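PDB 4F3V: ESX-1 secretion system protein EccA1 from Mycobacterium tuberculosis, which probably acts as a cytosolic ATPase that supplies energy for exporting virulence factors through the type VII secretion system, represented here by its N-terminal TPR domain. Local coordinates for residues Glu123-Ala128 and Ala138-Val143; Ala185-Ala190 and Arg218-Asn223; Cys206-Ala211 and Thr236-Pro241; Trp233-Thr236 and Lys242-Ala245. All coordinates share one frame; numbering follows the deposited sequence.

Contact 1: residues Glu123-Ala128 and Ala138-Val143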
loop_
_atom_site.group_PDB
_atom_site.type_symbol
_atom_site.label_atom_id
_atom_site.label_comp_id
_atom_site.label_asym_id
_atom_site.label_seq_id
_atom_site.Cartn_x
_atom_site.Cartn_y
_atom_site.Cartn_z
ATOM N N GLU A 123 -6.048 -13.325 4.049
ATOM C CA GLU A 123 -7.240 -13.692 4.781
ATOM C C GLU A 123 -8.135 -12.470 5.054
ATOM O O GLU A 123 -9.329 -12.575 4.940
ATOM C CB GLU A 123 -6.859 -14.397 6.074
ATOM C CG GLU A 123 -8.030 -14.855 6.897
ATOM C CD GLU A 123 -7.607 -15.581 8.176
ATOM O OE1 GLU A 123 -6.505 -16.196 8.219
ATOM O OE2 GLU A 123 -8.388 -15.534 9.136
ATOM N N ALA A 124 -7.541 -11.331 5.425
ATOM C CA ALA A 124 -8.313 -10.102 5.645
ATOM C C ALA A 124 -8.961 -9.667 4.339
ATOM O O ALA A 124 -10.121 -9.292 4.326
ATOM C CB ALA A 124 -7.434 -8.977 6.208
ATOM N N LEU A 125 -8.233 -9.769 3.236
ATOM C CA LEU A 125 -8.775 -9.364 1.925
ATOM C C LEU A 125 -9.987 -10.203 1.505
ATOM O O LEU A 125 -10.898 -9.691 0.866
ATOM C CB LEU A 125 -7.687 -9.388 0.834
ATOM C CG LEU A 125 -6.614 -8.276 0.948
ATOM C CD1 LEU A 125 -5.522 -8.493 -0.107
ATOM C CD2 LEU A 125 -7.176 -6.860 0.816
ATOM N N GLU A 126 -9.986 -11.482 1.871
ATOM C CA GLU A 126 -11.021 -12.418 1.475
ATOM C C GLU A 126 -12.107 -12.637 2.543
ATOM O O GLU A 126 -12.961 -13.486 2.367
ATOM C CB GLU A 126 -10.354 -13.758 1.104
ATOM C CG GLU A 126 -9.374 -13.613 -0.054
ATOM C CD GLU A 126 -8.673 -14.908 -0.429
ATOM O OE1 GLU A 126 -8.797 -15.907 0.313
ATOM O OE2 GLU A 126 -7.993 -14.915 -1.487
ATOM N N ALA A 127 -12.072 -11.875 3.633
ATOM C CA ALA A 127 -12.995 -12.079 4.756
ATOM C C ALA A 127 -14.424 -11.651 4.458
ATOM O O ALA A 127 -15.324 -12.067 5.176
ATOM C CB ALA A 127 -12.513 -11.383 6.025
ATOM N N ALA A 128 -14.651 -10.839 3.423
ATOM C CA ALA A 128 -16.020 -10.422 3.077
ATOM C C ALA A 128 -16.127 -10.111 1.585
ATOM O O ALA A 128 -15.135 -9.835 0.944
ATOM C CB ALA A 128 -16.467 -9.191 3.902
ATOM N N ALA A 138 -8.139 -6.687 -6.008
ATOM C CA ALA A 138 -7.101 -7.133 -6.946
ATOM C C ALA A 138 -5.843 -6.316 -6.762
ATOM O O ALA A 138 -4.745 -6.875 -6.691
ATOM C CB ALA A 138 -7.572 -7.081 -8.391
ATOM N N TRP A 139 -6.011 -4.993 -6.648
ATOM C CA TRP A 139 -4.869 -4.105 -6.387
ATOM C C TRP A 139 -4.159 -4.495 -5.112
ATOM O O TRP A 139 -2.916 -4.631 -5.095
ATOM C CB TRP A 139 -5.284 -2.628 -6.346
ATOM C CG TRP A 139 -4.121 -1.788 -5.896
ATOM C CD1 TRP A 139 -3.932 -1.197 -4.662
ATOM C CD2 TRP A 139 -2.859 -1.577 -6.628
ATOM N NE1 TRP A 139 -2.693 -0.585 -4.600
ATOM C CE2 TRP A 139 -2.013 -0.772 -5.757
ATOM C CE3 TRP A 139 -2.390 -1.921 -7.894
ATOM C CZ2 TRP A 139 -0.749 -0.358 -6.143
ATOM C CZ3 TRP A 139 -1.121 -1.482 -8.275
ATOM C CH2 TRP A 139 -0.318 -0.733 -7.412
ATOM N N MET A 140 -4.913 -4.694 -4.024
ATOM C CA MET A 140 -4.276 -5.097 -2.760
ATOM C C MET A 140 -3.578 -6.460 -2.840
ATOM O O MET A 140 -2.511 -6.653 -2.255
ATOM C CB MET A 140 -5.254 -5.095 -1.597
ATOM C CG MET A 140 -5.839 -3.731 -1.277
ATOM S SD MET A 140 -4.659 -2.367 -1.229
ATOM C CE MET A 140 -3.399 -2.907 -0.067
ATOM N N LYS A 141 -4.142 -7.395 -3.583
ATOM C CA LYS A 141 -3.454 -8.663 -3.804
ATOM C C LYS A 141 -2.125 -8.476 -4.543
ATOM O O LYS A 141 -1.147 -9.131 -4.221
ATOM C CB LYS A 141 -4.354 -9.668 -4.504
ATOM C CG LYS A 141 -5.476 -10.160 -3.605
ATOM C CD LYS A 141 -6.247 -11.304 -4.257
ATOM C CE LYS A 141 -7.326 -11.865 -3.346
ATOM N NZ LYS A 141 -7.914 -13.135 -3.911
ATOM N N ALA A 142 -2.105 -7.577 -5.521
ATOM C CA ALA A 142 -0.900 -7.200 -6.245
ATOM C C ALA A 142 0.151 -6.630 -5.279
ATOM O O ALA A 142 1.346 -6.939 -5.379
ATOM C CB ALA A 142 -1.242 -6.199 -7.348
ATOM N N VAL A 143 -0.310 -5.862 -4.294
ATOM C CA VAL A 143 0.555 -5.358 -3.235
ATOM C C VAL A 143 1.133 -6.497 -2.374
ATOM O O VAL A 143 2.329 -6.542 -2.125
ATOM C CB VAL A 143 -0.163 -4.316 -2.322
ATOM C CG1 VAL A 143 0.635 -4.082 -1.059
ATOM C CG2 VAL A 143 -0.421 -2.994 -3.065
#
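M140 and K141, on helix 134-147, meet L125 and E126 at the C-terminal end of helix 118-125, an apolar contact closed on its outer side by an ion pair. M140 presents its CB to both methyls of L125: CD2 lies at 3.6 Å and CD1 at 3.7 Å from M140 CB, and the two side chains cross at about a right angle. Beyond CG the methionine bends at chi2 and chi3 (-45° and -54°), which carries its sulfur and CE away from the leucine. K141 follows with an extended chain. Its CG lies 3.9 Å from L125 CD1, the two side chains running past each other in opposite directions, and its ammonium reaches the carboxylate of E126. The salt bridge K141 NZ to E126 OE2 measures 3.0 Å and uses the anti lone pair of OE2, the one facing away from OE1. E126 is the first residue to leave helical backbone angles. Helix 101-115 touches both members of this antiparallel helix pair, L125 through A109 and M140 through M106 and A110, while helix 151-158 borders K141 through Q157.

Contact 2: residues Ala185-Ala190 and Arg218-Asn223. With SO4 (sulfate ion), chain G.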
loop_
_atom_site.group_PDB
_atom_site.type_symbol
_atom_site.label_atom_id
_atom_site.label_comp_id
_atom_site.label_asym_id
_atom_site.label_seq_id
_atom_site.Cartn_x
_atom_site.Cartn_y
_atom_site.Cartn_z
ATOM N N ALA A 185 12.689 -10.644 -15.908
ATOM C CA ALA A 185 13.625 -10.438 -17.012
ATOM C C ALA A 185 12.946 -10.235 -18.373
ATOM O O ALA A 185 13.567 -10.438 -19.422
ATOM C CB ALA A 185 14.640 -11.588 -17.077
ATOM N N LEU A 186 11.685 -9.799 -18.337
ATOM C CA LEU A 186 10.913 -9.465 -19.527
ATOM C C LEU A 186 11.053 -7.962 -19.731
ATOM O O LEU A 186 10.111 -7.193 -19.563
ATOM C CB LEU A 186 9.452 -9.869 -19.343
ATOM C CG LEU A 186 9.198 -11.351 -19.038
ATOM C CD1 LEU A 186 7.717 -11.630 -18.869
ATOM C CD2 LEU A 186 9.788 -12.264 -20.100
ATOM N N PHE A 187 12.265 -7.568 -20.085
ATOM C CA PHE A 187 12.676 -6.189 -19.979
ATOM C C PHE A 187 12.016 -5.267 -21.011
ATOM O O PHE A 187 11.698 -4.115 -20.696
ATOM C CB PHE A 187 14.213 -6.103 -20.079
ATOM C CG PHE A 187 14.939 -6.766 -18.928
ATOM C CD1 PHE A 187 14.664 -6.389 -17.623
ATOM C CD2 PHE A 187 15.878 -7.773 -19.142
ATOM C CE1 PHE A 187 15.320 -6.982 -16.549
ATOM C CE2 PHE A 187 16.525 -8.375 -18.070
ATOM C CZ PHE A 187 16.242 -7.961 -16.773
ATOM N N THR A 188 11.830 -5.762 -22.238
ATOM C CA THR A 188 11.164 -4.973 -23.269
ATOM C C THR A 188 9.718 -4.702 -22.885
ATOM O O THR A 188 9.239 -3.576 -23.010
ATOM C CB THR A 188 11.231 -5.644 -24.655
ATOM O OG1 THR A 188 12.585 -5.609 -25.101
ATOM C CG2 THR A 188 10.370 -4.898 -25.681
ATOM N N GLU A 189 9.021 -5.747 -22.426
ATOM C CA GLU A 189 7.661 -5.606 -21.931
ATOM C C GLU A 189 7.611 -4.617 -20.747
ATOM O O GLU A 189 6.726 -3.759 -20.701
ATOM C CB GLU A 189 7.088 -6.982 -21.542
ATOM C CG GLU A 189 5.730 -6.896 -20.849
ATOM C CD GLU A 189 5.077 -8.233 -20.570
ATOM O OE1 GLU A 189 5.644 -9.311 -20.897
ATOM O OE2 GLU A 189 3.975 -8.191 -19.995
ATOM N N ALA A 190 8.537 -4.760 -19.797
ATOM C CA ALA A 190 8.632 -3.845 -18.655
ATOM C C ALA A 190 8.740 -2.388 -19.118
ATOM O O ALA A 190 8.030 -1.524 -18.631
ATOM C CB ALA A 190 9.813 -4.191 -17.761
ATOM N N ARG A 218 16.935 -1.160 -18.633
ATOM C CA ARG A 218 17.877 -0.661 -19.627
ATOM C C ARG A 218 19.273 -1.180 -19.390
ATOM O O ARG A 218 19.976 -1.583 -20.337
ATOM C CB ARG A 218 17.908 0.865 -19.645
ATOM C CG ARG A 218 16.609 1.488 -20.094
ATOM C CD ARG A 218 16.385 1.294 -21.572
ATOM N NE ARG A 218 15.084 1.830 -21.915
ATOM C CZ ARG A 218 14.459 1.638 -23.071
ATOM N NH1 ARG A 218 14.990 0.899 -24.029
ATOM N NH2 ARG A 218 13.278 2.205 -23.257
ATOM N N ARG A 219 19.705 -1.149 -18.138
ATOM C CA ARG A 219 21.053 -1.615 -17.808
ATOM C C ARG A 219 21.221 -3.102 -18.167
ATOM O O ARG A 219 22.214 -3.484 -18.759
ATOM C CB ARG A 219 21.359 -1.400 -16.334
ATOM C CG ARG A 219 22.702 -1.986 -15.914
ATOM C CD ARG A 219 23.112 -1.482 -14.549
ATOM N NE ARG A 219 23.685 -0.148 -14.620
ATOM C CZ ARG A 219 23.935 0.607 -13.557
ATOM N NH1 ARG A 219 23.641 0.177 -12.330
ATOM N NH2 ARG A 219 24.488 1.799 -13.714
ATOM N N SER A 220 20.237 -3.937 -17.825
ATOM C CA SER A 220 20.351 -5.377 -18.114
ATOM C C SER A 220 20.327 -5.671 -19.615
ATOM O O SER A 220 20.923 -6.628 -20.063
ATOM C CB SER A 220 19.261 -6.165 -17.406
ATOM O OG SER A 220 19.468 -6.100 -15.992
ATOM N N GLN A 221 19.669 -4.829 -20.399
ATOM C CA GLN A 221 19.763 -4.940 -21.862
ATOM C C GLN A 221 21.079 -4.427 -22.444
ATOM O O GLN A 221 21.335 -4.605 -23.632
ATOM C CB GLN A 221 18.633 -4.170 -22.518
ATOM C CG GLN A 221 17.279 -4.760 -22.275
ATOM C CD GLN A 221 16.197 -3.827 -22.764
ATOM O OE1 GLN A 221 16.281 -2.599 -22.597
ATOM N NE2 GLN A 221 15.187 -4.398 -23.380
ATOM N N GLY A 222 21.882 -3.748 -21.633
ATOM C CA GLY A 222 23.167 -3.226 -22.085
ATOM C C GLY A 222 23.142 -1.746 -22.414
ATOM O O GLY A 222 24.179 -1.177 -22.762
ATOM N N ASN A 223 21.972 -1.119 -22.346
ATOM C CA ASN A 223 21.821 0.290 -22.729
ATOM C C ASN A 223 22.195 1.162 -21.538
ATOM O O ASN A 223 21.327 1.725 -20.859
ATOM C CB ASN A 223 20.380 0.559 -23.194
ATOM C CG ASN A 223 20.184 1.960 -23.790
ATOM O OD1 ASN A 223 21.046 2.848 -23.676
ATOM N ND2 ASN A 223 19.027 2.163 -24.419
HETATM S S SO4 G . 14.205 -8.451 -23.528
HETATM O O1 SO4 G . 14.504 -9.251 -24.735
HETATM O O2 SO4 G . 15.058 -7.235 -23.557
HETATM O O3 SO4 G . 12.759 -8.114 -23.524
HETATM O O4 SO4 G . 14.500 -9.248 -22.312
#
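The phenyl ring of F187 packs against S220, and this is the close part of the contact. S220 CB sits over one ring face, 3.9 Å from the centroid and 27° off the normal, a CH-pi contact displaced toward the CZ and CE2 side; both of those ring atoms are 3.6 Å from S220 CB. Across the ring, A185 CA lies 3.6 Å above the opposite face, so the phenyl is sandwiched between its own helix-leading turn and the neighbouring helix. F187 places CG beside its backbone N (chi1 -65°), directing the ring at the last turn of helix 207-221.

Both segments lie at helix termini, as expected for the helical hairpins of a TPR-type domain. L186 is the N-cap residue of helix 187-198, directly after a Schellman motif with A185 as its positive-phi residue. Helix 207-221 ends in a second Schellman motif at G222, whose phi is positive, and N223 then caps the next helix through its OD1 and A226 N.

The outer side is looser and polar. T188 and Q221 are exposed, and a sulfate, probably from the crystallisation liquor, lies between the segments. Its O3 accepts two hydrogen bonds from T188, one from the backbone N at 2.8 Å with an N-H...O angle of 157° and one from OG1 at 3.0 Å. The N-terminal end of helix 187-198, where the helix dipole is positive, probably favours such an anion. The extended side chain of Q221 runs past F187 CB toward the same sulfate.

Contact 3: residues Cys206-Ala211 and Thr236-Pro241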
loop_
_atom_site.group_PDB
_atom_site.type_symbol
_atom_site.label_atom_id
_atom_site.label_comp_id
_atom_site.label_asym_id
_atom_site.label_seq_id
_atom_site.Cartn_x
_atom_site.Cartn_y
_atom_site.Cartn_z
ATOM N N CYS A 206 3.809 6.876 -8.544
ATOM C CA CYS A 206 4.650 5.699 -8.740
ATOM C C CYS A 206 5.990 6.055 -9.445
ATOM O O CYS A 206 6.681 5.179 -9.956
ATOM C CB CYS A 206 3.881 4.641 -9.542
ATOM S SG CYS A 206 2.329 4.049 -8.771
ATOM N N ALA A 207 6.371 7.332 -9.396
ATOM C CA ALA A 207 7.534 7.827 -10.144
ATOM C C ALA A 207 8.813 7.081 -9.802
ATOM O O ALA A 207 9.612 6.792 -10.670
ATOM C CB ALA A 207 7.726 9.332 -9.920
ATOM N N ARG A 208 8.994 6.760 -8.530
ATOM C CA ARG A 208 10.233 6.136 -8.088
ATOM C C ARG A 208 10.433 4.708 -8.627
ATOM O O ARG A 208 11.513 4.396 -9.163
ATOM C CB ARG A 208 10.317 6.161 -6.577
ATOM C CG ARG A 208 10.433 7.587 -6.062
ATOM C CD ARG A 208 10.321 7.627 -4.560
ATOM N NE ARG A 208 11.443 6.918 -3.965
ATOM C CZ ARG A 208 11.438 6.317 -2.780
ATOM N NH1 ARG A 208 10.353 6.276 -2.021
ATOM N NH2 ARG A 208 12.549 5.716 -2.369
ATOM N N ALA A 209 9.405 3.866 -8.496
ATOM C CA ALA A 209 9.458 2.504 -9.032
ATOM C C ALA A 209 9.520 2.524 -10.558
ATOM O O ALA A 209 10.228 1.735 -11.167
ATOM C CB ALA A 209 8.247 1.675 -8.569
ATOM N N ILE A 210 8.783 3.430 -11.188
ATOM C CA ILE A 210 8.786 3.526 -12.640
ATOM C C ILE A 210 10.231 3.787 -13.132
ATOM O O ILE A 210 10.752 3.043 -13.976
ATOM C CB ILE A 210 7.829 4.623 -13.156
ATOM C CG1 ILE A 210 6.366 4.193 -12.969
ATOM C CG2 ILE A 210 8.096 4.889 -14.639
ATOM C CD1 ILE A 210 5.352 5.302 -13.240
ATOM N N ALA A 211 10.883 4.819 -12.596
ATOM C CA ALA A 211 12.240 5.184 -13.068
ATOM C C ALA A 211 13.276 4.118 -12.698
ATOM O O ALA A 211 14.111 3.757 -13.509
ATOM C CB ALA A 211 12.652 6.549 -12.521
ATOM N N THR A 236 18.334 13.283 -8.763
ATOM C CA THR A 236 17.922 14.685 -8.690
ATOM C C THR A 236 16.567 14.862 -8.038
ATOM O O THR A 236 16.398 15.756 -7.233
ATOM C CB THR A 236 17.880 15.350 -10.069
ATOM O OG1 THR A 236 19.180 15.299 -10.638
ATOM C CG2 THR A 236 17.429 16.777 -9.953
ATOM N N THR A 237 15.618 13.993 -8.365
ATOM C CA THR A 237 14.235 14.173 -7.983
ATOM C C THR A 237 13.813 13.358 -6.748
ATOM O O THR A 237 12.923 13.771 -6.030
ATOM C CB THR A 237 13.280 13.809 -9.151
ATOM O OG1 THR A 237 13.460 12.431 -9.527
ATOM C CG2 THR A 237 13.517 14.733 -10.371
ATOM N N HIS A 238 14.423 12.196 -6.540
ATOM C CA HIS A 238 14.058 11.295 -5.442
ATOM C C HIS A 238 15.302 10.610 -4.943
ATOM O O HIS A 238 15.445 9.391 -5.073
ATOM C CB HIS A 238 13.026 10.274 -5.921
ATOM C CG HIS A 238 11.736 10.895 -6.450
ATOM N ND1 HIS A 238 10.777 11.377 -5.641
ATOM C CD2 HIS A 238 11.281 11.098 -7.763
ATOM C CE1 HIS A 238 9.755 11.860 -6.386
ATOM N NE2 HIS A 238 10.068 11.687 -7.685
ATOM N N PRO A 239 16.238 11.387 -4.371
ATOM C CA PRO A 239 17.534 10.838 -3.992
ATOM C C PRO A 239 17.457 9.742 -2.935
ATOM O O PRO A 239 16.634 9.810 -2.016
ATOM C CB PRO A 239 18.303 12.054 -3.464
ATOM C CG PRO A 239 17.261 13.030 -3.069
ATOM C CD PRO A 239 16.115 12.807 -4.013
ATOM N N GLU A 240 18.332 8.757 -3.072
ATOM C CA GLU A 240 18.291 7.575 -2.252
ATOM C C GLU A 240 19.653 6.915 -2.284
ATOM O O GLU A 240 20.269 6.867 -3.342
ATOM C CB GLU A 240 17.316 6.602 -2.877
ATOM C CG GLU A 240 16.322 6.044 -1.944
ATOM C CD GLU A 240 15.656 4.859 -2.563
ATOM O OE1 GLU A 240 14.902 5.012 -3.551
ATOM O OE2 GLU A 240 15.912 3.775 -2.041
ATOM N N PRO A 241 20.111 6.357 -1.144
ATOM C CA PRO A 241 21.373 5.601 -1.153
ATOM C C PRO A 241 21.524 4.568 -2.277
ATOM O O PRO A 241 22.557 4.525 -2.911
ATOM C CB PRO A 241 21.373 4.913 0.216
ATOM C CG PRO A 241 20.658 5.893 1.090
ATOM C CD PRO A 241 19.586 6.518 0.225
HETATM O O HOH W 1 14.040 6.992 -5.350
#
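R208 meets H238 and E240 through a bend late in its side chain: with CG beside the backbone N and chi2 extended, the chain runs out from helix 207-221, and chi3 near 64° then turns the guanidinium toward E240. H238 likewise has CG beside its backbone N, which lays its imidazole under the arginine's aliphatic part. Within this TPR-type helical domain, the contact joins the first turn of helix 207-221 to the connection between helices 224-237 and 241-248. That connection begins at H238, the first residue to leave helical backbone angles, and reaches the N-cap residue E240 through P239.

The apolar half is a CH-pi contact. R208 CG stands over one face of the H238 ring, 3.9 Å from the centroid and 24° off the normal, and A207 CB approaches the same imidazole at 4.0 Å from H238 NE2. The ring is met by the CG methylene, not by the guanidinium.

The polar half is a salt bridge. R208 NH2 donates to E240 OE1 over 2.7 Å with an N-H...O angle of 153°. The acceptor lies close to the guanidinium plane, whereas the donor comes from above the carboxylate plane, the two groups being nearly perpendicular. E240 OE1 is held twice, by R208 NH2 and by a water. That water draws the pieces together: it accepts from R208 NE at 2.9 Å and donates to the backbone O of H238 and to E240 OE1, each at 2.8 Å.

Contact 4: residues Trp233-Thr236 and Lys242-Ala245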
loop_
_atom_site.group_PDB
_atom_site.type_symbol
_atom_site.label_atom_id
_atom_site.label_comp_id
_atom_site.label_asym_id
_atom_site.label_seq_id
_atom_site.Cartn_x
_atom_site.Cartn_y
_atom_site.Cartn_z
ATOM N N TRP A 233 18.243 11.240 -13.184
ATOM C CA TRP A 233 16.947 11.865 -12.947
ATOM C C TRP A 233 16.451 11.527 -11.551
ATOM O O TRP A 233 15.977 12.406 -10.810
ATOM C CB TRP A 233 15.951 11.436 -14.006
ATOM C CG TRP A 233 14.606 12.001 -13.758
ATOM C CD1 TRP A 233 14.138 13.238 -14.148
ATOM C CD2 TRP A 233 13.514 11.398 -12.996
ATOM N NE1 TRP A 233 12.859 13.425 -13.720
ATOM C CE2 TRP A 233 12.433 12.360 -13.015
ATOM C CE3 TRP A 233 13.320 10.174 -12.358
ATOM C CZ2 TRP A 233 11.228 12.116 -12.394
ATOM C CZ3 TRP A 233 12.096 9.938 -11.731
ATOM C CH2 TRP A 233 11.086 10.885 -11.745
ATOM N N LEU A 234 16.573 10.256 -11.169
ATOM C CA LEU A 234 16.146 9.808 -9.826
ATOM C C LEU A 234 16.936 10.468 -8.712
ATOM O O LEU A 234 16.347 10.904 -7.730
ATOM C CB LEU A 234 16.268 8.297 -9.661
ATOM C CG LEU A 234 15.047 7.431 -9.913
ATOM C CD1 LEU A 234 15.471 5.964 -9.699
ATOM C CD2 LEU A 234 13.839 7.793 -9.005
ATOM N N GLN A 235 18.260 10.555 -8.856
ATOM C CA GLN A 235 19.077 11.155 -7.807
ATOM C C GLN A 235 18.745 12.640 -7.668
ATOM O O GLN A 235 18.822 13.190 -6.566
ATOM C CB GLN A 235 20.589 10.931 -8.051
ATOM C CG GLN A 235 21.531 11.214 -6.858
ATOM C CD GLN A 235 21.177 10.504 -5.524
ATOM O OE1 GLN A 235 20.410 9.514 -5.461
ATOM N NE2 GLN A 235 21.754 11.027 -4.433
ATOM N N THR A 236 18.334 13.283 -8.763
ATOM C CA THR A 236 17.922 14.685 -8.690
ATOM C C THR A 236 16.567 14.862 -8.038
ATOM O O THR A 236 16.398 15.756 -7.233
ATOM C CB THR A 236 17.880 15.350 -10.069
ATOM O OG1 THR A 236 19.180 15.299 -10.638
ATOM C CG2 THR A 236 17.429 16.777 -9.953
ATOM N N LYS A 242 20.517 3.750 -2.539
ATOM C CA LYS A 242 20.679 2.712 -3.566
ATOM C C LYS A 242 20.740 3.299 -5.009
ATOM O O LYS A 242 21.258 2.642 -5.925
ATOM C CB LYS A 242 19.605 1.625 -3.432
ATOM C CG LYS A 242 18.447 1.735 -4.409
ATOM C CD LYS A 242 17.229 0.909 -4.020
ATOM C CE LYS A 242 16.010 1.444 -4.764
ATOM N NZ LYS A 242 14.825 0.566 -4.766
ATOM N N VAL A 243 20.206 4.509 -5.206
ATOM C CA VAL A 243 20.277 5.166 -6.507
ATOM C C VAL A 243 21.698 5.707 -6.719
ATOM O O VAL A 243 22.293 5.496 -7.781
ATOM C CB VAL A 243 19.222 6.284 -6.648
ATOM C CG1 VAL A 243 19.377 6.996 -7.986
ATOM C CG2 VAL A 243 17.824 5.696 -6.547
ATOM N N ALA A 244 22.246 6.352 -5.685
ATOM C CA ALA A 244 23.642 6.785 -5.687
ATOM C C ALA A 244 24.570 5.608 -5.955
ATOM O O ALA A 244 25.500 5.711 -6.766
ATOM C CB ALA A 244 24.001 7.454 -4.359
ATOM N N ALA A 245 24.312 4.491 -5.277
ATOM C CA ALA A 245 25.120 3.283 -5.425
ATOM C C ALA A 245 25.018 2.709 -6.851
ATOM O O ALA A 245 26.015 2.320 -7.448
ATOM C CB ALA A 245 24.715 2.236 -4.391
#
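V243 is directed at helix 224-237 and wedges its two methyls against L234 and Q235. Its rotamer sets CG1 anti to the backbone N (chi1 177°), which brings that methyl to 3.8 Å from L234 CB, while CG2 approaches L234 CD1 at 3.9 Å. L234 itself has an unusual chi1 of -95°, off the staggered positions, with chi2 extended. Its side chain crosses that of the valine at about a right angle.

Q235 is folded rather than stretched out. With CG anti to the backbone N, it bends at chi2 (52°), so that the amide doubles back alongside the valine, with OE1 3.6 Å from V243 CB. The same oxygen probably accepts a hydrogen bond from the backbone N of E240, in the connection between the two helices, which would help hold the amide beside V243. A244 lies at the margin, its CB 4.2 Å from Q235 NE2.

Helices 224-237 and 241-248, successive members of the TPR-type array, are thus joined next to the turn that connects them; W212 of helix 207-221 also touches L234 and makes a cation-pi contact with K242. No hydrogen bond links 233-236 to 242-245 directly, which implies cohesion by van der Waals packing, with the glutamine's probable polar bond directed into the turn.

Contacts 3 and 4 form one continuous unit, their centres 7 Å apart: they share T236, and A211, from 206-211, packs on W233 and L234 of contact 4. Contact 2 uses the other end of helix 207-221, with its centre 18 Å from that of contact 3 and 19 Å from that of contact 4. Contact 1 stands apart, across the chain's centre from contacts 3 and 4, with centre distances of 27 and 33 Å. The M140 side chain of contact 1 is about 11 Å from a bound samarium ion, and contact 2 holds the sulfate.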